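PDB 2VK9: alpha-toxin from Clostridium novyi, which belongs to the large clostridial toxins and is represented here by its catalytic domain, which has the GT-A fold. Local coordinates for residues Lys98-Ile103 with Gly279-Asp284; Leu114-Met119 with Asp286-Val291; Met122-Tyr127 with Leu358-Ile363. All blocks are in the same frame, centred on the assembly; numbering follows the deposited sequence.

Contact 1: Lys98-Ile103 with Gly279-Asp284; sequences KNLSFI and GGVYCD
Asn99 and Val281 begin a short parallel β pairing that Ser101 and Cys283 carry onward. Val281 N donates to Asn99 O, Ser101 N to Val281 O and Cys283 N to Ser101 O, the last at 3.0 Å and almost straight. Tight packing lies along the middle of the pair. Leu100 and Val281 leave by one face, with Leu100 CD1 3.7 Å from Val281 CG1, and Phe388 and Ile390 of strand 382-391 lie against Val281, so branched aliphatic groups suit this buried layer. Farther along, Phe102 CE2 comes within 3.5 Å of Cys283 CB. Cysteine is small enough to admit the large ring, and its SG lies obliquely, 5.2 Å from the ring centroid. Buried Gly280 is equally close: its phi of 101° is natural to glycine, and its CA lies 3.6 Å from Asn99 O, into which a side chain would run. By the opposite face leave Ser101 and Tyr282. Tyr282 CG is anti to its backbone N (chi1 164°), and the side chain crosses that of Ile103 at about a right angle, with Ile103 CD1 3.8 Å from Tyr282 CE1. Helix 263-278 covers this face. Serine supplies a polar group here: one water accepts a hydrogen bond from Ser101 OG and donates to Gly279 O and Val281 O. A second water joins Ile103 N to Cys283 O, bridging the strands where direct pairing stops, and also meets Tyr282 OH.

Lys98, Asn99 and Asp284 form the looser, partly exposed side. Lys98 points away from 279-284, as Asp284 does from 98-103. Parallel central strands backed by a helix, the second of them running into an Asp284-Leu285-Asp286 sequence that matches the DXD signature, are characteristic of the GT-A fold.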
ATOM      1  N   LYS A  98     -16.017  13.219  -5.200  1.00 22.56           N
ATOM      2  CA  LYS A  98     -15.984  13.689  -3.822  1.00 21.79           C
ATOM      3  C   LYS A  98     -16.427  12.612  -2.843  1.00 21.35           C
ATOM      4  O   LYS A  98     -17.434  12.721  -2.145  1.00 21.09           O
ATOM      5  CB  LYS A  98     -16.733  15.001  -3.673  1.00 21.88           C
ATOM      6  CG  LYS A  98     -15.917  16.109  -4.295  1.00 22.55           C
ATOM      7  CD  LYS A  98     -16.467  17.452  -4.040  1.00 23.91           C
ATOM      8  CE  LYS A  98     -15.606  18.473  -4.718  1.00 25.69           C
ATOM      9  NZ  LYS A  98     -15.945  19.830  -4.197  1.00 27.39           N
ATOM     10  N   ASN A  99     -15.627  11.554  -2.840  1.00 20.68           N
ATOM     11  CA  ASN A  99     -15.731  10.482  -1.896  1.00 20.16           C
ATOM     12  C   ASN A  99     -14.452  10.437  -1.110  1.00 19.82           C
ATOM     13  O   ASN A  99     -13.372  10.512  -1.684  1.00 19.99           O
ATOM     14  CB  ASN A  99     -15.919   9.174  -2.638  1.00 20.18           C
ATOM     15  CG  ASN A  99     -17.220   9.128  -3.386  1.00 20.56           C
ATOM     16  OD1 ASN A  99     -18.267   9.530  -2.862  1.00 21.61           O
ATOM     17  ND2 ASN A  99     -17.175   8.640  -4.619  1.00 20.41           N
ATOM     18  N   LEU A 100     -14.575  10.340   0.206  1.00 19.27           N
ATOM     19  CA  LEU A 100     -13.420  10.118   1.053  1.00 18.66           C
ATOM     20  C   LEU A 100     -13.651   8.831   1.813  1.00 18.32           C
ATOM     21  O   LEU A 100     -14.656   8.691   2.501  1.00 18.17           O
ATOM     22  CB  LEU A 100     -13.233  11.294   2.007  1.00 18.89           C
ATOM     23  CG  LEU A 100     -12.154  11.223   3.089  1.00 18.69           C
ATOM     24  CD1 LEU A 100     -10.780  11.076   2.475  1.00 18.31           C
ATOM     25  CD2 LEU A 100     -12.218  12.462   3.955  1.00 18.43           C
ATOM     26  N   SER A 101     -12.738   7.879   1.678  1.00 17.94           N
ATOM     27  CA  SER A 101     -12.961   6.572   2.278  1.00 17.92           C
ATOM     28  C   SER A 101     -11.881   6.196   3.256  1.00 17.96           C
ATOM     29  O   SER A 101     -10.711   6.469   3.026  1.00 18.51           O
ATOM     30  CB  SER A 101     -13.069   5.501   1.206  1.00 17.97           C
ATOM     31  OG  SER A 101     -14.207   5.724   0.390  1.00 18.85           O
ATOM     32  N   PHE A 102     -12.286   5.570   4.354  1.00 17.87           N
ATOM     33  CA  PHE A 102     -11.358   5.009   5.324  1.00 17.53           C
ATOM     34  C   PHE A 102     -11.751   3.561   5.519  1.00 17.82           C
ATOM     35  O   PHE A 102     -12.890   3.185   5.258  1.00 18.09           O
ATOM     36  CB  PHE A 102     -11.457   5.747   6.656  1.00 17.40           C
ATOM     37  CG  PHE A 102     -11.156   7.209   6.565  1.00 16.95           C
ATOM     38  CD1 PHE A 102     -12.159   8.118   6.293  1.00 17.10           C
ATOM     39  CD2 PHE A 102      -9.867   7.679   6.761  1.00 17.71           C
ATOM     40  CE1 PHE A 102     -11.881   9.479   6.211  1.00 17.56           C
ATOM     41  CE2 PHE A 102      -9.579   9.033   6.680  1.00 17.19           C
ATOM     42  CZ  PHE A 102     -10.589   9.937   6.404  1.00 17.16           C
ATOM     43  N   ILE A 103     -10.807   2.747   5.963  1.00 18.24           N
ATOM     44  CA  ILE A 103     -11.074   1.348   6.284  1.00 18.48           C
ATOM     45  C   ILE A 103     -10.582   1.072   7.689  1.00 19.09           C
ATOM     46  O   ILE A 103      -9.486   1.494   8.051  1.00 19.70           O
ATOM     47  CB  ILE A 103     -10.291   0.404   5.360  1.00 18.52           C
ATOM     48  CG1 ILE A 103     -10.731   0.574   3.906  1.00 17.41           C
ATOM     49  CG2 ILE A 103     -10.395  -1.055   5.844  1.00 17.47           C
ATOM     50  CD1 ILE A 103      -9.832  -0.137   2.959  1.00 17.11           C
ATOM     51  N   GLY A 279     -14.332   5.439  -6.422  1.00 23.93           N
ATOM     52  CA  GLY A 279     -13.316   6.427  -6.773  1.00 23.48           C
ATOM     53  C   GLY A 279     -13.202   7.470  -5.674  1.00 23.51           C
ATOM     54  O   GLY A 279     -13.845   7.355  -4.630  1.00 23.41           O
ATOM     55  N   GLY A 280     -12.395   8.498  -5.920  1.00 23.56           N
ATOM     56  CA  GLY A 280     -12.193   9.576  -4.968  1.00 23.40           C
ATOM     57  C   GLY A 280     -10.887   9.429  -4.206  1.00 23.71           C
ATOM     58  O   GLY A 280      -9.872   8.997  -4.759  1.00 23.63           O
ATOM     59  N   VAL A 281     -10.926   9.796  -2.930  1.00 23.67           N
ATOM     60  CA  VAL A 281      -9.763   9.761  -2.071  1.00 23.96           C
ATOM     61  C   VAL A 281      -9.882   8.585  -1.130  1.00 24.41           C
ATOM     62  O   VAL A 281     -10.951   8.341  -0.570  1.00 24.72           O
ATOM     63  CB  VAL A 281      -9.681  11.034  -1.215  1.00 23.86           C
ATOM     64  CG1 VAL A 281      -8.404  11.057  -0.402  1.00 23.50           C
ATOM     65  CG2 VAL A 281      -9.786  12.268  -2.088  1.00 23.69           C
ATOM     66  N   TYR A 282      -8.792   7.844  -0.971  1.00 24.98           N
ATOM     67  CA  TYR A 282      -8.678   6.895   0.128  1.00 25.41           C
ATOM     68  C   TYR A 282      -7.651   7.421   1.100  1.00 25.69           C
ATOM     69  O   TYR A 282      -6.585   7.859   0.695  1.00 25.86           O
ATOM     70  CB  TYR A 282      -8.247   5.501  -0.324  1.00 25.43           C
ATOM     71  CG  TYR A 282      -7.777   4.693   0.856  1.00 25.87           C
ATOM     72  CD1 TYR A 282      -8.693   4.090   1.721  1.00 25.53           C
ATOM     73  CD2 TYR A 282      -6.414   4.589   1.157  1.00 26.59           C
ATOM     74  CE1 TYR A 282      -8.269   3.373   2.834  1.00 26.38           C
ATOM     75  CE2 TYR A 282      -5.974   3.880   2.282  1.00 26.53           C
ATOM     76  CZ  TYR A 282      -6.908   3.273   3.113  1.00 26.48           C
ATOM     77  OH  TYR A 282      -6.485   2.580   4.224  1.00 25.72           O
ATOM     78  N   CYS A 283      -7.957   7.351   2.385  1.00 26.34           N
ATOM     79  CA  CYS A 283      -7.016   7.790   3.392  1.00 26.83           C
ATOM     80  C   CYS A 283      -6.867   6.810   4.544  1.00 27.31           C
ATOM     81  O   CYS A 283      -7.810   6.142   4.948  1.00 27.19           O
ATOM     82  CB  CYS A 283      -7.399   9.167   3.921  1.00 26.81           C
ATOM     83  SG  CYS A 283      -6.123   9.898   4.955  1.00 26.66           S
ATOM     84  N   ASP A 284      -5.646   6.742   5.056  1.00 28.11           N
ATOM     85  CA  ASP A 284      -5.322   5.977   6.235  1.00 28.90           C
ATOM     86  C   ASP A 284      -5.769   6.773   7.456  1.00 28.93           C
ATOM     87  O   ASP A 284      -5.578   7.996   7.508  1.00 28.78           O
ATOM     88  CB  ASP A 284      -3.817   5.798   6.276  1.00 29.47           C
ATOM     89  CG  ASP A 284      -3.395   4.521   6.958  1.00 32.31           C
ATOM     90  OD1 ASP A 284      -3.315   4.519   8.221  1.00 34.89           O
ATOM     91  OD2 ASP A 284      -3.123   3.533   6.218  1.00 34.51           O
TER
HETATM   92  O   HOH W   1     -13.154   6.818  -1.862  1.00 25.56           O
HETATM   93  O   HOH W   2      -8.317   3.762   6.059  1.00 26.04           O

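Contact 2: Leu114-Met119 with Asp286-Val291; sequences LEYYNM and DFLPGV
Tyr116 and Met119, one turn apart on helix 111-123, rest on Leu288 and Pro289 in the segment that opens on the last aspartate of the DXD-like sequence of this GT-A domain. Both helix residues point toward 286-291, and packing carries the contact.

The aromatic part is a CH-pi contact: Leu288 CG stands over one face of the Tyr116 ring, 4.2 Å from its centroid and 27° off the normal. A flat ring suits a branched leucine crossing it at about a right angle. At the ring's edge lies Asp286 O, 3.3 Å from Tyr116 CE1, which is carbon meeting carbonyl oxygen.

Polar groups find their partners in the 517-523 region: Tyr116 OH bonds to Asp519 N, Asp286 O to Thr517 OG1 and Asp286 OD2 to Ser523 OG. Tyrosine therefore suits this place, offering an apolar face to Leu288 and a hydroxyl to helix 518-523.

The aliphatic part centres on Met119, whose unbranched CB and CG lie against Leu288 CD2 and the proline ring. With CG anti to the backbone N (chi1 -178°), it meets both loop residues: CG is 3.6 Å from Leu288 CD2 and 3.5 Å from Pro289 CG.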
ATOM      1  N   LEU A 114     -11.266   7.708  16.073  1.00 28.83           N
ATOM      2  CA  LEU A 114     -12.545   8.431  16.087  1.00 28.45           C
ATOM      3  C   LEU A 114     -12.353   9.944  16.071  1.00 28.43           C
ATOM      4  O   LEU A 114     -13.191  10.672  15.540  1.00 28.49           O
ATOM      5  CB  LEU A 114     -13.403   8.053  17.293  1.00 28.25           C
ATOM      6  CG  LEU A 114     -13.872   6.620  17.474  1.00 27.75           C
ATOM      7  CD1 LEU A 114     -14.881   6.540  18.557  1.00 27.62           C
ATOM      8  CD2 LEU A 114     -14.467   6.091  16.231  1.00 28.96           C
ATOM      9  N   GLU A 115     -11.254  10.403  16.666  1.00 28.43           N
ATOM     10  CA  GLU A 115     -10.897  11.815  16.655  1.00 28.51           C
ATOM     11  C   GLU A 115     -10.408  12.217  15.267  1.00 27.88           C
ATOM     12  O   GLU A 115     -10.876  13.217  14.717  1.00 27.92           O
ATOM     13  CB  GLU A 115      -9.824  12.114  17.702  1.00 28.91           C
ATOM     14  CG  GLU A 115     -10.297  12.069  19.154  1.00 32.30           C
ATOM     15  CD  GLU A 115     -10.713  13.438  19.718  1.00 37.34           C
ATOM     16  OE1 GLU A 115     -11.455  14.203  19.036  1.00 39.24           O
ATOM     17  OE2 GLU A 115     -10.305  13.737  20.867  1.00 38.55           O
ATOM     18  N   TYR A 116      -9.486  11.431  14.699  1.00 27.00           N
ATOM     19  CA  TYR A 116      -8.935  11.704  13.367  1.00 26.36           C
ATOM     20  C   TYR A 116     -10.039  11.733  12.317  1.00 25.56           C
ATOM     21  O   TYR A 116     -10.053  12.583  11.434  1.00 25.29           O
ATOM     22  CB  TYR A 116      -7.901  10.650  12.956  1.00 26.62           C
ATOM     23  CG  TYR A 116      -6.562  10.697  13.658  1.00 27.43           C
ATOM     24  CD1 TYR A 116      -5.382  10.468  12.957  1.00 27.89           C
ATOM     25  CD2 TYR A 116      -6.470  10.939  15.027  1.00 28.68           C
ATOM     26  CE1 TYR A 116      -4.138  10.485  13.607  1.00 27.87           C
ATOM     27  CE2 TYR A 116      -5.237  10.962  15.682  1.00 28.55           C
ATOM     28  CZ  TYR A 116      -4.079  10.732  14.969  1.00 27.78           C
ATOM     29  OH  TYR A 116      -2.873  10.736  15.634  1.00 27.67           O
ATOM     30  N   TYR A 117     -10.959  10.787  12.431  1.00 24.81           N
ATOM     31  CA  TYR A 117     -12.053  10.640  11.493  1.00 24.16           C
ATOM     32  C   TYR A 117     -12.952  11.855  11.552  1.00 24.11           C
ATOM     33  O   TYR A 117     -13.409  12.356  10.527  1.00 23.98           O
ATOM     34  CB  TYR A 117     -12.835   9.393  11.862  1.00 23.91           C
ATOM     35  CG  TYR A 117     -13.960   9.012  10.935  1.00 23.36           C
ATOM     36  CD1 TYR A 117     -13.735   8.783   9.579  1.00 22.76           C
ATOM     37  CD2 TYR A 117     -15.238   8.829  11.432  1.00 22.63           C
ATOM     38  CE1 TYR A 117     -14.765   8.401   8.749  1.00 23.06           C
ATOM     39  CE2 TYR A 117     -16.266   8.451  10.624  1.00 23.64           C
ATOM     40  CZ  TYR A 117     -16.033   8.234   9.282  1.00 23.92           C
ATOM     41  OH  TYR A 117     -17.087   7.856   8.486  1.00 23.74           O
ATOM     42  N   ASN A 118     -13.189  12.324  12.772  1.00 24.12           N
ATOM     43  CA  ASN A 118     -13.978  13.514  13.011  1.00 24.10           C
ATOM     44  C   ASN A 118     -13.308  14.760  12.436  1.00 24.10           C
ATOM     45  O   ASN A 118     -13.975  15.699  12.010  1.00 23.89           O
ATOM     46  CB  ASN A 118     -14.197  13.686  14.507  1.00 24.00           C
ATOM     47  CG  ASN A 118     -15.138  14.821  14.823  1.00 24.24           C
ATOM     48  OD1 ASN A 118     -16.295  14.803  14.413  1.00 24.21           O
ATOM     49  ND2 ASN A 118     -14.645  15.825  15.542  1.00 24.19           N
ATOM     50  N   MET A 119     -11.981  14.755  12.442  1.00 24.17           N
ATOM     51  CA  MET A 119     -11.200  15.874  11.968  1.00 24.71           C
ATOM     52  C   MET A 119     -11.410  16.017  10.457  1.00 24.29           C
ATOM     53  O   MET A 119     -11.683  17.104   9.954  1.00 24.12           O
ATOM     54  CB  MET A 119      -9.738  15.630  12.321  1.00 25.14           C
ATOM     55  CG  MET A 119      -8.777  16.729  11.931  1.00 28.44           C
ATOM     56  SD  MET A 119      -8.751  18.109  13.075  1.00 35.34           S
ATOM     57  CE  MET A 119      -8.869  17.227  14.625  1.00 33.84           C
ATOM     58  N   ASP A 286      -4.428   7.129  10.188  1.00 29.47           N
ATOM     59  CA  ASP A 286      -3.293   7.762  10.856  1.00 29.71           C
ATOM     60  C   ASP A 286      -3.003   9.159  10.348  1.00 29.51           C
ATOM     61  O   ASP A 286      -2.281   9.903  10.983  1.00 29.49           O
ATOM     62  CB  ASP A 286      -2.048   6.916  10.654  1.00 30.11           C
ATOM     63  CG  ASP A 286      -2.122   5.614  11.393  1.00 31.79           C
ATOM     64  OD1 ASP A 286      -3.011   5.486  12.274  1.00 33.70           O
ATOM     65  OD2 ASP A 286      -1.291   4.727  11.097  1.00 33.11           O
ATOM     66  N   PHE A 287      -3.538   9.504   9.184  1.00 29.50           N
ATOM     67  CA  PHE A 287      -3.299  10.811   8.606  1.00 29.49           C
ATOM     68  C   PHE A 287      -4.422  11.744   8.993  1.00 29.90           C
ATOM     69  O   PHE A 287      -5.480  11.305   9.440  1.00 30.11           O
ATOM     70  CB  PHE A 287      -3.190  10.719   7.090  1.00 29.35           C
ATOM     71  CG  PHE A 287      -1.925  10.056   6.604  1.00 29.23           C
ATOM     72  CD1 PHE A 287      -1.072   9.384   7.481  1.00 29.01           C
ATOM     73  CD2 PHE A 287      -1.601  10.080   5.253  1.00 29.34           C
ATOM     74  CE1 PHE A 287       0.093   8.765   7.018  1.00 29.19           C
ATOM     75  CE2 PHE A 287      -0.439   9.460   4.783  1.00 29.51           C
ATOM     76  CZ  PHE A 287       0.407   8.801   5.667  1.00 29.14           C
ATOM     77  N   LEU A 288      -4.178  13.036   8.835  1.00 30.11           N
ATOM     78  CA  LEU A 288      -5.145  14.051   9.181  1.00 30.22           C
ATOM     79  C   LEU A 288      -5.181  15.015   8.031  1.00 30.55           C
ATOM     80  O   LEU A 288      -4.293  14.976   7.184  1.00 30.56           O
ATOM     81  CB  LEU A 288      -4.718  14.760  10.460  1.00 30.23           C
ATOM     82  CG  LEU A 288      -4.988  13.994  11.758  1.00 30.60           C
ATOM     83  CD1 LEU A 288      -4.245  14.613  12.917  1.00 30.41           C
ATOM     84  CD2 LEU A 288      -6.468  13.953  12.060  1.00 30.66           C
ATOM     85  N   PRO A 289      -6.224  15.858   7.958  1.00 31.05           N
ATOM     86  CA  PRO A 289      -6.245  16.901   6.939  1.00 31.68           C
ATOM     87  C   PRO A 289      -4.967  17.729   6.916  1.00 32.48           C
ATOM     88  O   PRO A 289      -4.317  17.883   7.947  1.00 32.24           O
ATOM     89  CB  PRO A 289      -7.445  17.770   7.328  1.00 31.47           C
ATOM     90  CG  PRO A 289      -7.949  17.241   8.611  1.00 31.41           C
ATOM     91  CD  PRO A 289      -7.454  15.855   8.762  1.00 31.06           C
ATOM     92  N   GLY A 290      -4.618  18.241   5.739  1.00 33.56           N
ATOM     93  CA  GLY A 290      -3.385  18.996   5.547  1.00 35.25           C
ATOM     94  C   GLY A 290      -3.299  20.268   6.366  1.00 36.46           C
ATOM     95  O   GLY A 290      -4.258  21.035   6.434  1.00 36.50           O
ATOM     96  N   VAL A 291      -2.149  20.478   7.000  1.00 37.99           N
ATOM     97  CA  VAL A 291      -1.903  21.693   7.781  1.00 39.64           C
ATOM     98  C   VAL A 291      -1.048  22.679   6.995  1.00 40.67           C
ATOM     99  O   VAL A 291      -0.119  22.293   6.278  1.00 40.70           O
ATOM    100  CB  VAL A 291      -1.249  21.413   9.167  1.00 39.51           C
ATOM    101  CG1 VAL A 291      -2.055  20.389   9.966  1.00 39.52           C
ATOM    102  CG2 VAL A 291       0.166  20.935   9.007  1.00 40.17           C
TER

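Contact 3: Met122-Tyr127 with Leu358-Ile363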
ATOM      1  N   MET A 122     -14.912  17.298   9.895  1.00 27.48           N
ATOM      2  CA  MET A 122     -15.068  18.717  10.187  1.00 28.61           C
ATOM      3  C   MET A 122     -14.658  19.630   9.035  1.00 27.99           C
ATOM      4  O   MET A 122     -15.253  20.690   8.850  1.00 28.39           O
ATOM      5  CB  MET A 122     -14.277  19.092  11.427  1.00 28.39           C
ATOM      6  CG  MET A 122     -14.991  18.834  12.747  1.00 30.10           C
ATOM      7  SD  MET A 122     -13.827  19.038  14.129  1.00 31.70           S
ATOM      8  CE  MET A 122     -13.502  20.803  14.033  1.00 33.72           C
ATOM      9  N   PHE A 123     -13.663  19.212   8.257  1.00 27.39           N
ATOM     10  CA  PHE A 123     -13.057  20.089   7.259  1.00 27.00           C
ATOM     11  C   PHE A 123     -13.414  19.785   5.806  1.00 26.80           C
ATOM     12  O   PHE A 123     -12.939  20.474   4.889  1.00 26.85           O
ATOM     13  CB  PHE A 123     -11.534  20.121   7.432  1.00 26.79           C
ATOM     14  CG  PHE A 123     -11.091  20.852   8.654  1.00 26.36           C
ATOM     15  CD1 PHE A 123     -10.837  20.167   9.832  1.00 26.87           C
ATOM     16  CD2 PHE A 123     -10.940  22.229   8.635  1.00 26.06           C
ATOM     17  CE1 PHE A 123     -10.443  20.844  10.975  1.00 26.67           C
ATOM     18  CE2 PHE A 123     -10.543  22.914   9.764  1.00 25.81           C
ATOM     19  CZ  PHE A 123     -10.296  22.223  10.938  1.00 26.75           C
ATOM     20  N   ASN A 124     -14.244  18.765   5.599  1.00 26.24           N
ATOM     21  CA  ASN A 124     -14.595  18.324   4.250  1.00 25.65           C
ATOM     22  C   ASN A 124     -16.071  17.970   4.144  1.00 25.48           C
ATOM     23  O   ASN A 124     -16.426  16.841   3.825  1.00 25.47           O
ATOM     24  CB  ASN A 124     -13.728  17.135   3.833  1.00 25.24           C
ATOM     25  CG  ASN A 124     -12.257  17.476   3.786  1.00 24.96           C
ATOM     26  OD1 ASN A 124     -11.783  18.114   2.850  1.00 24.77           O
ATOM     27  ND2 ASN A 124     -11.521  17.047   4.800  1.00 25.15           N
ATOM     28  N   LYS A 125     -16.927  18.949   4.413  1.00 25.48           N
ATOM     29  CA  LYS A 125     -18.368  18.728   4.427  1.00 25.70           C
ATOM     30  C   LYS A 125     -18.955  18.585   3.030  1.00 25.46           C
ATOM     31  O   LYS A 125     -20.107  18.193   2.877  1.00 25.35           O
ATOM     32  CB  LYS A 125     -19.082  19.850   5.177  1.00 25.92           C
ATOM     33  CG  LYS A 125     -18.860  19.825   6.665  1.00 27.52           C
ATOM     34  CD  LYS A 125     -19.497  21.037   7.301  1.00 31.48           C
ATOM     35  CE  LYS A 125     -18.857  21.347   8.646  1.00 33.75           C
ATOM     36  NZ  LYS A 125     -19.231  22.725   9.085  1.00 35.12           N
ATOM     37  N   ASP A 126     -18.153  18.907   2.020  1.00 25.41           N
ATOM     38  CA  ASP A 126     -18.531  18.727   0.619  1.00 25.11           C
ATOM     39  C   ASP A 126     -18.178  17.332   0.076  1.00 24.63           C
ATOM     40  O   ASP A 126     -18.307  17.080  -1.121  1.00 24.99           O
ATOM     41  CB  ASP A 126     -17.877  19.813  -0.241  1.00 25.46           C
ATOM     42  CG  ASP A 126     -16.349  19.851  -0.101  1.00 26.78           C
ATOM     43  OD1 ASP A 126     -15.818  19.391   0.936  1.00 27.88           O
ATOM     44  OD2 ASP A 126     -15.675  20.353  -1.035  1.00 28.01           O
ATOM     45  N   TYR A 127     -17.738  16.435   0.959  1.00 23.73           N
ATOM     46  CA  TYR A 127     -17.428  15.052   0.598  1.00 22.79           C
ATOM     47  C   TYR A 127     -18.433  14.072   1.202  1.00 22.55           C
ATOM     48  O   TYR A 127     -18.988  14.321   2.275  1.00 23.13           O
ATOM     49  CB  TYR A 127     -16.015  14.697   1.067  1.00 22.48           C
ATOM     50  CG  TYR A 127     -14.926  15.142   0.115  1.00 22.14           C
ATOM     51  CD1 TYR A 127     -14.570  16.490   0.004  1.00 21.86           C
ATOM     52  CD2 TYR A 127     -14.253  14.216  -0.681  1.00 21.87           C
ATOM     53  CE1 TYR A 127     -13.570  16.903  -0.880  1.00 21.85           C
ATOM     54  CE2 TYR A 127     -13.254  14.620  -1.572  1.00 21.94           C
ATOM     55  CZ  TYR A 127     -12.922  15.962  -1.666  1.00 21.64           C
ATOM     56  OH  TYR A 127     -11.947  16.359  -2.539  1.00 21.53           O
ATOM     57  N   LEU A 358      -6.196  22.856   5.995  1.00 39.42           N
ATOM     58  CA  LEU A 358      -6.623  22.933   4.604  1.00 38.64           C
ATOM     59  C   LEU A 358      -7.731  21.907   4.279  1.00 37.71           C
ATOM     60  O   LEU A 358      -7.661  20.754   4.724  1.00 37.88           O
ATOM     61  CB  LEU A 358      -5.409  22.768   3.679  1.00 38.51           C
ATOM     62  CG  LEU A 358      -4.572  24.027   3.378  1.00 39.10           C
ATOM     63  CD1 LEU A 358      -4.015  24.698   4.617  1.00 39.21           C
ATOM     64  CD2 LEU A 358      -3.430  23.723   2.426  1.00 39.11           C
ATOM     65  N   PRO A 359      -8.779  22.335   3.541  1.00 36.49           N
ATOM     66  CA  PRO A 359      -9.781  21.398   3.038  1.00 35.42           C
ATOM     67  C   PRO A 359      -9.274  20.695   1.791  1.00 34.40           C
ATOM     68  O   PRO A 359      -8.392  21.217   1.120  1.00 34.61           O
ATOM     69  CB  PRO A 359     -10.952  22.311   2.678  1.00 35.50           C
ATOM     70  CG  PRO A 359     -10.324  23.592   2.316  1.00 36.06           C
ATOM     71  CD  PRO A 359      -9.097  23.728   3.175  1.00 36.47           C
ATOM     72  N   LEU A 360      -9.825  19.527   1.472  1.00 33.14           N
ATOM     73  CA  LEU A 360      -9.405  18.803   0.267  1.00 31.72           C
ATOM     74  C   LEU A 360      -9.737  19.573  -1.007  1.00 31.37           C
ATOM     75  O   LEU A 360      -8.937  19.605  -1.941  1.00 31.30           O
ATOM     76  CB  LEU A 360     -10.029  17.410   0.211  1.00 31.21           C
ATOM     77  CG  LEU A 360      -9.413  16.320   1.073  1.00 29.55           C
ATOM     78  CD1 LEU A 360     -10.339  15.123   1.141  1.00 27.85           C
ATOM     79  CD2 LEU A 360      -8.072  15.932   0.517  1.00 27.69           C
ATOM     80  N   GLY A 361     -10.919  20.186  -1.022  1.00 30.92           N
ATOM     81  CA  GLY A 361     -11.419  20.918  -2.176  1.00 30.53           C
ATOM     82  C   GLY A 361     -11.609  20.064  -3.413  1.00 30.43           C
ATOM     83  O   GLY A 361     -11.867  18.856  -3.326  1.00 30.25           O
ATOM     84  N   ASP A 362     -11.483  20.709  -4.569  1.00 30.38           N
ATOM     85  CA  ASP A 362     -11.559  20.044  -5.864  1.00 30.30           C
ATOM     86  C   ASP A 362     -10.159  19.641  -6.238  1.00 29.68           C
ATOM     87  O   ASP A 362      -9.273  20.495  -6.300  1.00 30.21           O
ATOM     88  CB  ASP A 362     -12.096  21.006  -6.921  1.00 30.59           C
ATOM     89  CG  ASP A 362     -13.388  21.683  -6.493  1.00 32.69           C
ATOM     90  OD1 ASP A 362     -14.246  20.990  -5.893  1.00 33.30           O
ATOM     91  OD2 ASP A 362     -13.546  22.906  -6.751  1.00 35.33           O
ATOM     92  N   ILE A 363      -9.950  18.352  -6.478  1.00 28.80           N
ATOM     93  CA  ILE A 363      -8.626  17.849  -6.839  1.00 27.85           C
ATOM     94  C   ILE A 363      -8.567  17.526  -8.332  1.00 27.82           C
ATOM     95  O   ILE A 363      -9.172  16.552  -8.772  1.00 27.61           O
ATOM     96  CB  ILE A 363      -8.265  16.586  -6.016  1.00 27.85           C
ATOM     97  CG1 ILE A 363      -8.388  16.874  -4.511  1.00 27.30           C
ATOM     98  CG2 ILE A 363      -6.872  16.069  -6.394  1.00 26.91           C
ATOM     99  CD1 ILE A 363      -8.515  15.634  -3.638  1.00 27.12           C
TER
HETATM  100  O   HOH W   3     -13.119  19.840   1.046  1.00 27.78           O
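A type I β turn, Asn124-Tyr127, lies between helix 111-123 and strand 128-133; through Asn124 and Tyr127 it holds the loop 358-363. Asn124 OD1 accepts a hydrogen bond from Leu360 N at 2.8 Å, the donor lying in the carbonyl plane and the N-H pointing nearly straight at the oxygen (166°). A water gives OD1 a second donor. Because Asn124 ND2 bonds to Trp120 O, the amide is gripped at both ends and its rotation is fixed, which makes asparagine apt here: it accepts from the loop and donates to its own helix.

The same water donates to Asp126 OD1 and accepts from Gly361 N at 3.0 Å, so the turn meets two successive loop N-H groups, Leu360 N directly and Gly361 N through the water. Tyr127 works by face and hydroxyl together. Leu360 CD1 sits over one face, 4.1 Å from the ring centroid; chi1 of -78° puts Leu360 CG beside its backbone N, and the side chain crosses the ring at about a right angle. Tyr127 OH donates to Gly361 O at 2.6 Å, and Ile363 CD1 packs against the hydroxyl. Gly361 has positive phi (62°), readily adopted by glycine. On the more exposed flank, Pro359 CB lies 3.5 Å from Phe123 O.

Asp126 OD2 and Asp362 OD1, like charges, both form salt bridges with Lys98 NZ, which probably offsets their repulsion. Leu360 and Ile363 continue inward onto Phe388 and Ile390 of strand 382-391, while Phe123 touches Ile357 just past helix 353-356.

Overall arrangement
From the N terminus, strand 99-103 comes first, then helix 111-123 and the turn before strand 128-133. Each is met by a later part of the chain in the same order: contact 1 closes a loop of about 176 residues, contact 2 one of about 167 and contact 3 one of about 231. The three loops therefore cross rather than nest. Centres 12 to 13 Å apart make one continuous region: Phe102 packs on Tyr117 between contacts 1 and 2, Lys98 links contacts 1 and 3, and Gly290 O probably bonds to Leu358 N between contacts 2 and 3. Together they tie the central β-sheet to helix 111-123 and to two later loops.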